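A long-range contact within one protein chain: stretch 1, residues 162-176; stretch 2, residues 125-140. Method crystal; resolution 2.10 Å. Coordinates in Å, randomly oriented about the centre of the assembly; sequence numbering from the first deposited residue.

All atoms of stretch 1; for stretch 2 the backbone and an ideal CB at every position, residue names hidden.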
# COMPACT_ATOMS: atom_id res chain seq x y z
N GLU A 162 -13.14 8.68 6.81
CA GLU A 162 -13.15 10.14 6.73
C GLU A 162 -12.26 10.67 5.60
O GLU A 162 -12.33 11.85 5.24
CB GLU A 162 -12.78 10.77 8.09
CG GLU A 162 -11.32 10.55 8.54
CD GLU A 162 -11.02 9.15 9.10
OE1 GLU A 162 -11.88 8.23 8.97
OE2 GLU A 162 -9.92 8.96 9.68
N HIS A 163 -11.44 9.79 5.02
CA HIS A 163 -10.53 10.22 3.96
C HIS A 163 -11.12 10.02 2.57
O HIS A 163 -10.50 10.38 1.57
CB HIS A 163 -9.21 9.47 4.07
CG HIS A 163 -8.43 9.82 5.30
ND1 HIS A 163 -7.51 10.85 5.33
CD2 HIS A 163 -8.43 9.27 6.54
CE1 HIS A 163 -6.96 10.91 6.54
NE2 HIS A 163 -7.51 9.97 7.29
N PHE A 164 -12.31 9.45 2.50
CA PHE A 164 -12.97 9.34 1.20
C PHE A 164 -13.69 10.64 0.90
O PHE A 164 -14.34 11.21 1.77
CB PHE A 164 -13.98 8.19 1.21
CG PHE A 164 -13.35 6.83 1.20
CD1 PHE A 164 -12.80 6.30 2.36
CD2 PHE A 164 -13.32 6.09 0.03
CE1 PHE A 164 -12.20 5.04 2.36
CE2 PHE A 164 -12.72 4.81 0.01
CZ PHE A 164 -12.16 4.29 1.18
N ASN A 165 -13.58 11.13 -0.34
CA ASN A 165 -14.48 12.18 -0.79
C ASN A 165 -15.55 11.59 -1.72
O ASN A 165 -15.57 10.37 -1.94
CB ASN A 165 -13.71 13.32 -1.46
CG ASN A 165 -12.86 12.85 -2.64
OD1 ASN A 165 -13.24 11.93 -3.38
ND2 ASN A 165 -11.71 13.49 -2.82
N LEU A 166 -16.42 12.44 -2.28
CA LEU A 166 -17.49 11.96 -3.16
C LEU A 166 -16.98 11.13 -4.31
O LEU A 166 -17.57 10.11 -4.66
CB LEU A 166 -18.32 13.13 -3.70
CG LEU A 166 -19.52 13.55 -2.84
CD1 LEU A 166 -20.16 14.84 -3.37
CD2 LEU A 166 -20.54 12.42 -2.78
N ASP A 167 -15.89 11.57 -4.92
CA ASP A 167 -15.35 10.88 -6.08
C ASP A 167 -14.82 9.50 -5.70
O ASP A 167 -15.11 8.50 -6.36
CB ASP A 167 -14.26 11.72 -6.75
CG ASP A 167 -13.53 10.95 -7.86
OD1 ASP A 167 -14.08 10.87 -8.98
OD2 ASP A 167 -12.42 10.42 -7.59
N LEU A 168 -14.03 9.43 -4.63
CA LEU A 168 -13.48 8.15 -4.17
C LEU A 168 -14.59 7.21 -3.73
O LEU A 168 -14.58 6.02 -4.08
CB LEU A 168 -12.49 8.38 -3.02
CG LEU A 168 -11.22 9.16 -3.35
CD1 LEU A 168 -10.40 9.38 -2.09
CD2 LEU A 168 -10.40 8.41 -4.40
N ALA A 169 -15.55 7.74 -2.96
CA ALA A 169 -16.68 6.96 -2.48
C ALA A 169 -17.51 6.44 -3.63
O ALA A 169 -17.93 5.27 -3.63
CB ALA A 169 -17.55 7.79 -1.54
N SER A 170 -17.75 7.30 -4.62
CA SER A 170 -18.56 6.90 -5.76
C SER A 170 -17.90 5.74 -6.50
O SER A 170 -18.57 4.77 -6.88
CB SER A 170 -18.80 8.08 -6.71
OG SER A 170 -19.54 7.65 -7.84
N ARG A 171 -16.59 5.84 -6.69
CA ARG A 171 -15.84 4.78 -7.37
C ARG A 171 -15.81 3.50 -6.53
O ARG A 171 -15.91 2.39 -7.07
CB ARG A 171 -14.41 5.25 -7.68
CG ARG A 171 -14.35 6.48 -8.61
CD ARG A 171 -13.00 7.20 -8.51
NE ARG A 171 -11.89 6.38 -9.00
CZ ARG A 171 -10.60 6.63 -8.75
NH1 ARG A 171 -10.25 7.67 -8.00
NH2 ARG A 171 -9.66 5.83 -9.24
N LEU A 172 -15.68 3.65 -5.22
CA LEU A 172 -15.63 2.49 -4.33
C LEU A 172 -16.96 1.75 -4.37
O LEU A 172 -16.99 0.52 -4.43
CB LEU A 172 -15.33 2.92 -2.90
CG LEU A 172 -15.24 1.79 -1.87
CD1 LEU A 172 -13.96 0.98 -2.06
CD2 LEU A 172 -15.32 2.35 -0.46
N LYS A 173 -18.05 2.52 -4.36
CA LYS A 173 -19.41 2.00 -4.49
C LYS A 173 -19.58 1.25 -5.81
O LYS A 173 -20.10 0.13 -5.83
CB LYS A 173 -20.43 3.15 -4.40
CG LYS A 173 -21.89 2.72 -4.37
CD LYS A 173 -22.82 3.93 -4.18
CE LYS A 173 -24.29 3.53 -4.33
NZ LYS A 173 -25.23 4.65 -4.05
N ASP A 174 -19.11 1.86 -6.90
CA ASP A 174 -19.17 1.25 -8.22
C ASP A 174 -18.42 -0.08 -8.23
O ASP A 174 -18.91 -1.09 -8.75
CB ASP A 174 -18.56 2.21 -9.24
CG ASP A 174 -19.13 2.04 -10.64
OD1 ASP A 174 -19.43 0.90 -11.05
OD2 ASP A 174 -19.26 3.07 -11.34
N PHE A 175 -17.23 -0.08 -7.63
CA PHE A 175 -16.38 -1.27 -7.57
C PHE A 175 -17.01 -2.40 -6.77
O PHE A 175 -16.82 -3.57 -7.09
CB PHE A 175 -15.03 -0.89 -6.94
CG PHE A 175 -14.20 -2.08 -6.49
CD1 PHE A 175 -13.62 -2.94 -7.41
CD2 PHE A 175 -13.97 -2.30 -5.13
CE1 PHE A 175 -12.83 -4.03 -7.00
CE2 PHE A 175 -13.18 -3.39 -4.69
CZ PHE A 175 -12.62 -4.26 -5.64
N SER A 176 -17.76 -2.06 -5.72
CA SER A 176 -18.21 -3.06 -4.75
C SER A 176 -19.71 -3.36 -4.80
O SER A 176 -20.24 -4.02 -3.91
CB SER A 176 -17.82 -2.61 -3.34
OG SER A 176 -18.49 -1.41 -2.99
N UNK A 125 -0.21 10.19 1.59
CA UNK A 125 -1.47 10.37 2.31
C UNK A 125 -2.48 9.29 1.94
O UNK A 125 -2.44 8.73 0.84
CB UNK A 125 -2.05 11.75 2.02
N UNK A 126 -3.40 9.03 2.87
CA UNK A 126 -4.37 7.96 2.71
C UNK A 126 -5.18 8.13 1.43
O UNK A 126 -5.46 7.14 0.72
CB UNK A 126 -5.30 7.91 3.92
N UNK A 127 -5.58 9.36 1.13
CA UNK A 127 -6.44 9.55 -0.04
C UNK A 127 -5.71 9.19 -1.34
O UNK A 127 -6.33 8.72 -2.29
CB UNK A 127 -6.93 11.00 -0.10
N UNK A 128 -4.40 9.38 -1.38
CA UNK A 128 -3.62 8.99 -2.56
C UNK A 128 -3.55 7.46 -2.63
O UNK A 128 -3.66 6.86 -3.71
CB UNK A 128 -2.22 9.60 -2.51
N UNK A 129 -3.37 6.81 -1.48
CA UNK A 129 -3.37 5.35 -1.47
C UNK A 129 -4.71 4.79 -1.97
O UNK A 129 -4.73 3.84 -2.76
CB UNK A 129 -3.08 4.83 -0.06
N UNK A 130 -5.81 5.36 -1.51
CA UNK A 130 -7.14 4.93 -1.94
C UNK A 130 -7.28 5.08 -3.46
O UNK A 130 -7.71 4.15 -4.15
CB UNK A 130 -8.22 5.74 -1.22
N UNK A 131 -6.93 6.26 -3.95
CA UNK A 131 -7.02 6.61 -5.38
C UNK A 131 -6.23 5.61 -6.23
O UNK A 131 -6.75 5.06 -7.21
CB UNK A 131 -6.50 8.03 -5.62
N UNK A 132 -5.00 5.33 -5.82
CA UNK A 132 -4.18 4.36 -6.53
C UNK A 132 -4.69 2.92 -6.43
O UNK A 132 -4.50 2.13 -7.35
CB UNK A 132 -2.75 4.43 -6.00
N UNK A 133 -5.33 2.57 -5.31
CA UNK A 133 -5.90 1.22 -5.19
C UNK A 133 -7.07 1.06 -6.15
O UNK A 133 -7.21 0.03 -6.81
CB UNK A 133 -6.35 0.94 -3.75
N UNK A 134 -7.92 2.07 -6.23
CA UNK A 134 -9.08 2.00 -7.11
C UNK A 134 -8.67 1.95 -8.58
O UNK A 134 -9.27 1.20 -9.36
CB UNK A 134 -10.00 3.20 -6.86
N UNK A 135 -7.65 2.72 -8.95
CA UNK A 135 -7.12 2.67 -10.32
C UNK A 135 -6.66 1.26 -10.65
O UNK A 135 -7.02 0.71 -11.69
CB UNK A 135 -5.96 3.66 -10.50
N UNK A 136 -5.88 0.67 -9.74
CA UNK A 136 -5.27 -0.62 -10.00
C UNK A 136 -6.26 -1.77 -10.06
O UNK A 136 -6.03 -2.75 -10.76
CB UNK A 136 -4.22 -0.91 -8.92
N UNK A 137 -7.35 -1.70 -9.30
CA UNK A 137 -8.25 -2.84 -9.26
C UNK A 137 -9.58 -2.58 -9.94
O UNK A 137 -10.37 -3.51 -10.12
CB UNK A 137 -8.49 -3.25 -7.81
N UNK A 138 -9.84 -1.33 -10.34
CA UNK A 138 -11.16 -1.02 -10.87
C UNK A 138 -11.24 -0.13 -12.13
O UNK A 138 -11.84 -0.55 -13.13
CB UNK A 138 -11.96 -0.34 -9.76
N UNK A 139 -10.68 1.08 -12.11
CA UNK A 139 -10.93 2.01 -13.22
C UNK A 139 -9.69 2.67 -13.85
O UNK A 139 -9.80 3.67 -14.57
CB UNK A 139 -11.86 3.12 -12.72
N UNK A 140 -8.52 2.11 -13.59
CA UNK A 140 -7.30 2.60 -14.21
C UNK A 140 -7.13 2.06 -15.62
O UNK A 140 -7.97 1.29 -16.11
CB UNK A 140 -6.09 2.22 -13.36

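A helix beginning at 166 and one beginning at 126 run in roughly the same direction, their axes 31° apart and 10.1 Å at closest approach.

At 126 the CB points toward stretch 1, 3.9 Å from His163 CG, so an aliphatic group could cover the imidazole. Ile126 does so, its CB 4.0 Å from the centroid of the His163 ring, over one face.

Position 127 points sideways, near His163 O and Leu168 CD1; a long chain, polar at its end, would suit. Glu127 lays its CB 4.2 Å from Leu168 CD1.

At 130 the CB faces Leu168 CD1 and the Phe164 ring, an apolar setting that favours Ile, Leu, Val or Met. Ile130 rests CD1 over the Phe164 ring, 3.6 Å from its centroid.

Position 131 points sideways, its CB 4.5 Å from Arg171 NH1. An acid would answer that charge, though Asn, Gln or Ser could also accept a hydrogen bond. Asp131 forms a salt bridge, with Arg171 NH1 donating to its OD1 at 2.6 Å.

Position 134 points between Leu168, Arg171 and Leu172, where Leu or Met would fit. Leu134 places CB 3.6 Å from Arg171 NH2, over a guanidinium face. The CB at 135 points away yet lies near the guanidinium; a small residue suffices, and Cys135 SG lies 3.5 Å from Arg171 NH2.

At 137, where the helix has widened into a pi-type turn, CB is 4.5 Å from Phe175 CE1. A small or medium apolar group would suit; Cys137 sets SG over the ring face, 4.0 Å from the Phe175 centroid.

Position 138 has its CB 3.9 Å from Phe175 CD1, inviting a large apolar or aromatic group. Phe138 takes Phe175 CB over its face, 4.0 Å from its centroid, and the edge of Phe175 tilts toward that ring.

At 139 CB points toward stretch 1, 4.9 Å from Arg171 NH2, so an acid is favoured. Asp139 grips the guanidinium twice: Arg171 NE donates to its OD2 at 2.7 Å, and Arg171 NH2 to its OD1 at 2.9 Å.

The CBs at 125, just before the helix, and at 128, 129, 132, 133 and 136 find nothing of stretch 1 nearby, so many residues would do; they are Lys125, Arg128, Ile129, Asn132, Lys133 and Ala136. At 140 a CB would sit 2.5 Å from the backbone O of 135, a clash that Gly140 avoids.

Stretch 2 (125-140) KIERIIDNKLCACFDG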
# COMPACT_ATOMS: atom_id res chain seq x y z
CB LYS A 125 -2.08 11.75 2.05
CG LYS A 125 -1.22 12.91 2.53
CD LYS A 125 -1.85 14.24 2.14
CE LYS A 125 -1.16 15.41 2.84
NZ LYS A 125 -1.78 16.73 2.47
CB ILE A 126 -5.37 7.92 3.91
CG1 ILE A 126 -4.67 7.42 5.17
CG2 ILE A 126 -6.56 7.02 3.60
CD1 ILE A 126 -4.41 5.94 5.12
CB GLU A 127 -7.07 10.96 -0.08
CG GLU A 127 -6.11 12.13 -0.02
CD GLU A 127 -6.73 13.44 -0.55
OE1 GLU A 127 -5.97 14.37 -0.89
OE2 GLU A 127 -7.99 13.52 -0.63
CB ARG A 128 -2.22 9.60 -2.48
CG ARG A 128 -1.35 9.49 -3.75
CD ARG A 128 -0.05 10.28 -3.53
NE ARG A 128 0.96 10.15 -4.59
CZ ARG A 128 1.28 11.11 -5.46
NH1 ARG A 128 0.65 12.29 -5.42
NH2 ARG A 128 2.22 10.90 -6.38
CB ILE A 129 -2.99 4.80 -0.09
CG1 ILE A 129 -1.59 5.32 0.28
CG2 ILE A 129 -3.03 3.27 -0.12
CD1 ILE A 129 -1.22 5.17 1.76
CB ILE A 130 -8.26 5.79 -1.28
CG1 ILE A 130 -8.25 5.64 0.25
CG2 ILE A 130 -9.63 5.37 -1.79
CD1 ILE A 130 -9.26 6.51 0.95
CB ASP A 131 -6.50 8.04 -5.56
CG ASP A 131 -6.73 8.60 -6.97
OD1 ASP A 131 -7.69 8.19 -7.66
OD2 ASP A 131 -5.93 9.47 -7.38
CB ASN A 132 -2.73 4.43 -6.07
CG ASN A 132 -2.08 5.75 -6.44
OD1 ASN A 132 -2.60 6.50 -7.26
ND2 ASN A 132 -0.92 6.04 -5.83
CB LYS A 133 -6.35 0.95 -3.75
CG LYS A 133 -5.26 0.38 -2.86
CD LYS A 133 -5.11 -1.11 -3.11
CE LYS A 133 -3.88 -1.66 -2.41
NZ LYS A 133 -3.79 -3.15 -2.57
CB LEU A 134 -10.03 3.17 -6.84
CG LEU A 134 -10.78 3.03 -5.52
CD1 LEU A 134 -11.45 4.33 -5.12
CD2 LEU A 134 -11.81 1.91 -5.62
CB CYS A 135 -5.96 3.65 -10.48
SG CYS A 135 -6.47 5.36 -10.52
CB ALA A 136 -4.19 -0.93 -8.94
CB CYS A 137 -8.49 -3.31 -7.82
SG CYS A 137 -9.63 -2.27 -6.88
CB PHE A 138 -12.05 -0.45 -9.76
CG PHE A 138 -13.40 -0.03 -10.24
CD1 PHE A 138 -14.25 -0.94 -10.86
CD2 PHE A 138 -13.82 1.28 -10.06
CE1 PHE A 138 -15.51 -0.53 -11.32
CE2 PHE A 138 -15.08 1.69 -10.50
CZ PHE A 138 -15.92 0.78 -11.13
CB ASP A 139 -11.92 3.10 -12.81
CG ASP A 139 -11.49 3.84 -11.55
OD1 ASP A 139 -10.32 3.69 -11.12
OD2 ASP A 139 -12.32 4.58 -10.98
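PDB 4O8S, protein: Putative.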